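Local coordinates for protein tRNA-splicing endonuclease (Sulfolobus tokodaii, PDB 2CV8) that probably cuts precursor tRNA at both splice sites to release the intron, leaving 2',3'-cyclic phosphate and 5'-hydroxyl ends, at residues L48-G53 against T82-F87; G111-V116 against V130-E135. All coordinates share one frame; numbering follows the deposited sequence.

Contact 1: L48-G53 against T82-F87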
loop_
_atom_site.group_PDB
_atom_site.type_symbol
_atom_site.label_atom_id
_atom_site.label_comp_id
_atom_site.label_asym_id
_atom_site.label_seq_id
_atom_site.Cartn_x
_atom_site.Cartn_y
_atom_site.Cartn_z
ATOM N N LEU B 48 1.796 -12.749 27.488
ATOM C CA LEU B 48 1.146 -11.642 26.801
ATOM C C LEU B 48 2.146 -10.565 26.443
ATOM O O LEU B 48 3.063 -10.282 27.204
ATOM C CB LEU B 48 0.063 -11.015 27.686
ATOM C CG LEU B 48 -1.210 -11.798 28.027
ATOM C CD1 LEU B 48 -2.082 -10.941 28.957
ATOM C CD2 LEU B 48 -1.973 -12.168 26.740
ATOM N N SER B 49 1.957 -9.958 25.279
ATOM C CA SER B 49 2.824 -8.884 24.831
ATOM C C SER B 49 2.306 -7.606 25.474
ATOM O O SER B 49 1.151 -7.559 25.915
ATOM C CB SER B 49 2.758 -8.758 23.314
ATOM O OG SER B 49 1.452 -8.427 22.876
ATOM N N LEU B 50 3.145 -6.575 25.546
ATOM C CA LEU B 50 2.704 -5.319 26.138
ATOM C C LEU B 50 1.440 -4.799 25.462
ATOM O O LEU B 50 0.538 -4.296 26.132
ATOM C CB LEU B 50 3.812 -4.271 26.068
ATOM C CG LEU B 50 4.790 -4.364 27.238
ATOM C CD1 LEU B 50 6.001 -3.474 27.000
ATOM C CD2 LEU B 50 4.057 -3.975 28.518
ATOM N N ILE B 51 1.366 -4.931 24.139
ATOM C CA ILE B 51 0.190 -4.472 23.408
ATOM C C ILE B 51 -1.071 -5.167 23.933
ATOM O O ILE B 51 -2.086 -4.518 24.168
ATOM C CB ILE B 51 0.353 -4.716 21.895
ATOM C CG1 ILE B 51 1.387 -3.743 21.336
ATOM C CG2 ILE B 51 -0.952 -4.501 21.169
ATOM C CD1 ILE B 51 1.637 -3.914 19.860
ATOM N N GLU B 52 -1.000 -6.479 24.124
ATOM C CA GLU B 52 -2.134 -7.232 24.643
ATOM C C GLU B 52 -2.413 -6.866 26.109
ATOM O O GLU B 52 -3.559 -6.619 26.503
ATOM C CB GLU B 52 -1.859 -8.731 24.559
ATOM C CG GLU B 52 -1.758 -9.258 23.159
ATOM C CD GLU B 52 -1.649 -10.760 23.128
ATOM O OE1 GLU B 52 -0.653 -11.294 23.655
ATOM O OE2 GLU B 52 -2.562 -11.409 22.580
ATOM N N GLY B 53 -1.355 -6.847 26.916
ATOM C CA GLY B 53 -1.510 -6.517 28.319
ATOM C C GLY B 53 -2.115 -5.144 28.562
ATOM O O GLY B 53 -3.006 -4.984 29.401
ATOM N N THR B 82 8.395 3.116 25.475
ATOM C CA THR B 82 9.834 2.973 25.692
ATOM C C THR B 82 10.419 1.642 25.187
ATOM O O THR B 82 11.453 1.619 24.506
ATOM C CB THR B 82 10.186 3.104 27.194
ATOM O OG1 THR B 82 9.807 4.399 27.666
ATOM C CG2 THR B 82 11.672 2.935 27.406
ATOM N N GLN B 83 9.756 0.541 25.523
ATOM C CA GLN B 83 10.215 -0.789 25.138
ATOM C C GLN B 83 9.953 -1.219 23.694
ATOM O O GLN B 83 10.853 -1.713 23.017
ATOM C CB GLN B 83 9.595 -1.832 26.072
ATOM C CG GLN B 83 9.848 -1.579 27.542
ATOM C CD GLN B 83 11.314 -1.359 27.830
ATOM O OE1 GLN B 83 12.156 -2.169 27.445
ATOM N NE2 GLN B 83 11.631 -0.259 28.505
ATOM N N ILE B 84 8.720 -1.036 23.231
ATOM C CA ILE B 84 8.323 -1.458 21.893
ATOM C C ILE B 84 8.337 -0.397 20.787
ATOM O O ILE B 84 7.668 0.631 20.884
ATOM C CB ILE B 84 6.904 -2.108 21.944
ATOM C CG1 ILE B 84 7.004 -3.574 22.383
ATOM C CG2 ILE B 84 6.226 -2.029 20.588
ATOM C CD1 ILE B 84 7.484 -3.790 23.797
ATOM N N PRO B 85 9.104 -0.640 19.711
ATOM C CA PRO B 85 9.174 0.311 18.593
ATOM C C PRO B 85 7.821 0.336 17.879
ATOM O O PRO B 85 7.217 -0.709 17.643
ATOM C CB PRO B 85 10.272 -0.277 17.698
ATOM C CG PRO B 85 11.124 -1.064 18.646
ATOM C CD PRO B 85 10.099 -1.716 19.544
ATOM N N ARG B 86 7.350 1.524 17.532
ATOM C CA ARG B 86 6.059 1.671 16.854
ATOM C C ARG B 86 4.885 1.300 17.766
ATOM O O ARG B 86 3.770 1.036 17.300
ATOM C CB ARG B 86 6.026 0.813 15.585
ATOM C CG ARG B 86 7.072 1.201 14.544
ATOM C CD ARG B 86 7.229 0.103 13.507
ATOM N NE ARG B 86 5.962 -0.202 12.849
ATOM C CZ ARG B 86 5.524 -1.435 12.600
ATOM N NH1 ARG B 86 6.252 -2.490 12.957
ATOM N NH2 ARG B 86 4.353 -1.613 11.997
ATOM N N PHE B 87 5.135 1.309 19.071
ATOM C CA PHE B 87 4.105 0.968 20.031
ATOM C C PHE B 87 2.826 1.774 19.842
ATOM O O PHE B 87 1.738 1.203 19.860
ATOM C CB PHE B 87 4.599 1.161 21.465
ATOM C CG PHE B 87 3.584 0.755 22.507
ATOM C CD1 PHE B 87 3.499 -0.571 22.943
ATOM C CD2 PHE B 87 2.661 1.685 22.999
ATOM C CE1 PHE B 87 2.511 -0.966 23.844
ATOM C CE2 PHE B 87 1.663 1.300 23.904
ATOM C CZ PHE B 87 1.589 -0.029 24.325
#

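Contact 2: G111-V116 against V130-E135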
loop_
_atom_site.group_PDB
_atom_site.type_symbol
_atom_site.label_atom_id
_atom_site.label_comp_id
_atom_site.label_asym_id
_atom_site.label_seq_id
_atom_site.Cartn_x
_atom_site.Cartn_y
_atom_site.Cartn_z
ATOM N N GLY B 111 4.886 -11.979 7.965
ATOM C CA GLY B 111 5.545 -10.755 7.544
ATOM C C GLY B 111 4.631 -9.545 7.606
ATOM O O GLY B 111 4.559 -8.746 6.672
ATOM N N ALA B 112 3.924 -9.419 8.720
ATOM C CA ALA B 112 3.011 -8.312 8.947
ATOM C C ALA B 112 2.916 -8.116 10.453
ATOM O O ALA B 112 3.446 -8.920 11.221
ATOM C CB ALA B 112 1.644 -8.634 8.375
ATOM N N ASP B 113 2.247 -7.051 10.879
ATOM C CA ASP B 113 2.105 -6.785 12.302
ATOM C C ASP B 113 1.046 -7.670 12.932
ATOM O O ASP B 113 1.279 -8.285 13.968
ATOM C CB ASP B 113 1.750 -5.319 12.541
ATOM C CG ASP B 113 2.865 -4.381 12.139
ATOM O OD1 ASP B 113 4.022 -4.625 12.565
ATOM O OD2 ASP B 113 2.582 -3.401 11.406
ATOM N N PHE B 114 -0.115 -7.750 12.300
ATOM C CA PHE B 114 -1.190 -8.551 12.858
ATOM C C PHE B 114 -1.834 -9.539 11.903
ATOM O O PHE B 114 -1.767 -9.386 10.682
ATOM C CB PHE B 114 -2.285 -7.631 13.401
ATOM C CG PHE B 114 -1.783 -6.578 14.337
ATOM C CD1 PHE B 114 -1.914 -5.226 14.013
ATOM C CD2 PHE B 114 -1.187 -6.932 15.553
ATOM C CE1 PHE B 114 -1.458 -4.228 14.891
ATOM C CE2 PHE B 114 -0.729 -5.949 16.439
ATOM C CZ PHE B 114 -0.863 -4.597 16.108
ATOM N N ALA B 115 -2.456 -10.558 12.493
ATOM C CA ALA B 115 -3.201 -11.576 11.763
ATOM C C ALA B 115 -4.605 -11.439 12.353
ATOM O O ALA B 115 -4.899 -11.974 13.417
ATOM C CB ALA B 115 -2.645 -12.941 12.034
ATOM N N VAL B 116 -5.461 -10.694 11.667
ATOM C CA VAL B 116 -6.812 -10.451 12.137
ATOM C C VAL B 116 -7.801 -11.521 11.683
ATOM O O VAL B 116 -7.823 -11.905 10.513
ATOM C CB VAL B 116 -7.291 -9.071 11.666
ATOM C CG1 VAL B 116 -8.582 -8.710 12.337
ATOM C CG2 VAL B 116 -6.231 -8.029 11.973
ATOM N N VAL B 130 -2.550 -7.374 8.622
ATOM C CA VAL B 130 -2.524 -5.927 8.727
ATOM C C VAL B 130 -1.153 -5.416 9.122
ATOM O O VAL B 130 -0.452 -6.018 9.938
ATOM C CB VAL B 130 -3.559 -5.397 9.787
ATOM C CG1 VAL B 130 -3.583 -3.877 9.785
ATOM C CG2 VAL B 130 -4.956 -5.933 9.500
ATOM N N ILE B 131 -0.778 -4.292 8.532
ATOM C CA ILE B 131 0.485 -3.646 8.837
ATOM C C ILE B 131 0.145 -2.236 9.271
ATOM O O ILE B 131 -0.392 -1.457 8.484
ATOM C CB ILE B 131 1.400 -3.608 7.610
ATOM C CG1 ILE B 131 2.068 -4.981 7.433
ATOM C CG2 ILE B 131 2.405 -2.482 7.752
ATOM C CD1 ILE B 131 2.834 -5.134 6.162
ATOM N N ALA B 132 0.436 -1.925 10.533
ATOM C CA ALA B 132 0.151 -0.604 11.079
ATOM C C ALA B 132 1.153 0.435 10.583
ATOM O O ALA B 132 2.352 0.164 10.475
ATOM C CB ALA B 132 0.158 -0.658 12.597
ATOM N N LEU B 133 0.651 1.630 10.289
ATOM C CA LEU B 133 1.494 2.698 9.795
ATOM C C LEU B 133 1.120 4.061 10.347
ATOM O O LEU B 133 -0.031 4.320 10.703
ATOM C CB LEU B 133 1.434 2.732 8.268
ATOM C CG LEU B 133 2.777 2.634 7.558
ATOM C CD1 LEU B 133 3.598 1.457 8.105
ATOM C CD2 LEU B 133 2.530 2.487 6.078
ATOM N N ASP B 134 2.125 4.924 10.416
ATOM C CA ASP B 134 1.972 6.287 10.890
ATOM C C ASP B 134 1.680 7.060 9.604
ATOM O O ASP B 134 2.477 7.065 8.670
ATOM C CB ASP B 134 3.277 6.696 11.576
ATOM C CG ASP B 134 3.396 8.186 11.802
ATOM O OD1 ASP B 134 2.372 8.908 11.819
ATOM O OD2 ASP B 134 4.549 8.632 11.978
ATOM N N GLU B 135 0.475 7.621 9.523
ATOM C CA GLU B 135 0.042 8.336 8.327
ATOM C C GLU B 135 1.114 9.207 7.691
ATOM O O GLU B 135 1.186 9.321 6.464
ATOM C CB GLU B 135 -1.193 9.188 8.631
ATOM C CG GLU B 135 -0.962 10.299 9.649
ATOM C CD GLU B 135 -2.229 11.089 9.963
ATOM O OE1 GLU B 135 -2.172 11.973 10.846
ATOM O OE2 GLU B 135 -3.275 10.827 9.326
#

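Contact 1: L48-G53 against T82-F87
The Phe-87 side chain leaves its backbone with CG anti to the backbone N (chi1 -177°). This reach carries the CE1 corner of the ring to the first turn of helix 50-58. There Leu-50 CG (chi1 -85°) and Ile-51 CG1 (chi1 -72°) both stand anti to the carbonyl carbon. Phe-87 CE1 lies 3.9 Å from Ile-51 CG1, with Leu-50 CB close by. Ile-51 and Phe-87 run past each other in opposite directions, and both approaches to the ring are oblique. Ile-84 CG2, from the ring's own segment, sits at the ring edge and in its plane. Further out, Leu-50 stretches its CD1 methyl to Ile-84 CD1 at 3.5 Å, the two side chains crossing obliquely. The same Leu-50 CD1 meets Gln-83 CB at 4.1 Å, while the bent Gln-83 chain carries its amide away. No hydrogen bond links the segments; the contact is apolar. Tyr-77 of helix 73-83 adds an edge-to-face pairing with Phe-87, and Leu-90 of helix 87-99 touches Ile-51.

Each segment also has polar bonds of its own. Ser-49 OG accepts a weak 3.4 Å bond from Glu-52 N, and Ser-49 N returns a weak 3.4 Å bond to Glu-52 OE1. The other carboxylate oxygen, Glu-52 OE2, accepts a hydrogen bond from Gly-28 N. Phe-87 N bonds to Ile-84 O at 3.2 Å, closing a type II turn with positive phi at Arg-86. That turn takes the chain from helix 73-83 into helix 87-99 and brings Ile-84 and Phe-87 against the start of helix 50-58. The arrangement combines a capping box, where strand 46-49 becomes helix 50-58 in the N-terminal domain, with a type II turn between consecutive helices.

Contact 2: G111-V116 against V130-E135
Val-116 and Val-130 meet methyl to methyl, CG2 to CG2 at 3.5 Å, crossing obliquely. Val-130 also forms a hydrogen-bonded antiparallel pair with Phe-114, their side chains on the same sheet face. The hairpin of strands 114-117 and 128-134 carries a classic beta bulge here, with Asp-113 and Phe-114 both opposite Val-130. Helix 87-99 lies on this face, through Val-93 against Phe-114 and Leu-97 against Val-116. Beyond the bulge, Ala-112 CB touches Ile-131 CG1 at 3.8 Å.

The backbone bonds follow the bulge. Phe-114 N gives Val-130 O a nearly straight 2.9 Å bond (170°) in the carbonyl plane. Asp-113 N also bonds to Val-130 O, at 3.0 Å, but weakly and bent (126°). Val-130 N bonds to Phe-114 O at 3.0 Å, from above the carbonyl plane.

At the polar edge, Asp-113 carries its carboxylate past Ile-131 to the backbone of Ala-132. Its OD2 also takes a salt bridge from Arg-86, so two donors hold one oxygen. An alanine here would remove both bonds and would probably weaken the hold of this corner on Ala-132 and on the Arg-86 turn. Asp-113 CB lies over one face of the Phe-114 ring, 3.9 Å above its plane and offset toward the rim. Asp-113 OD2 uses its anti lone pair for Ala-132 N, at 2.7 Å.

How the contacts relate
The two contacts follow one another along the chain, with centres about 14 Å apart, and meet through Arg-86. This residue belongs to the turn of contact 1. Arg-86 NH2 forms a salt bridge of 2.6 Å with Asp-113 OD2 and a probable hydrogen bond of 3.1 Å with Ala-132 O. One guanidinium nitrogen thus reaches both segments of contact 2. Helix 87-99 starts at Phe-87 and touches both contacts, with Leu-90 meeting Ile-51 and Asp-113. Contact 2 is near two predicted active-site residues. Tyr-117 is next in the chain after Val-116, their side chains about 6 Å apart; those of Ala-112 and Lys-156 are about 9 Å apart. Contact 1 lies away from these sites.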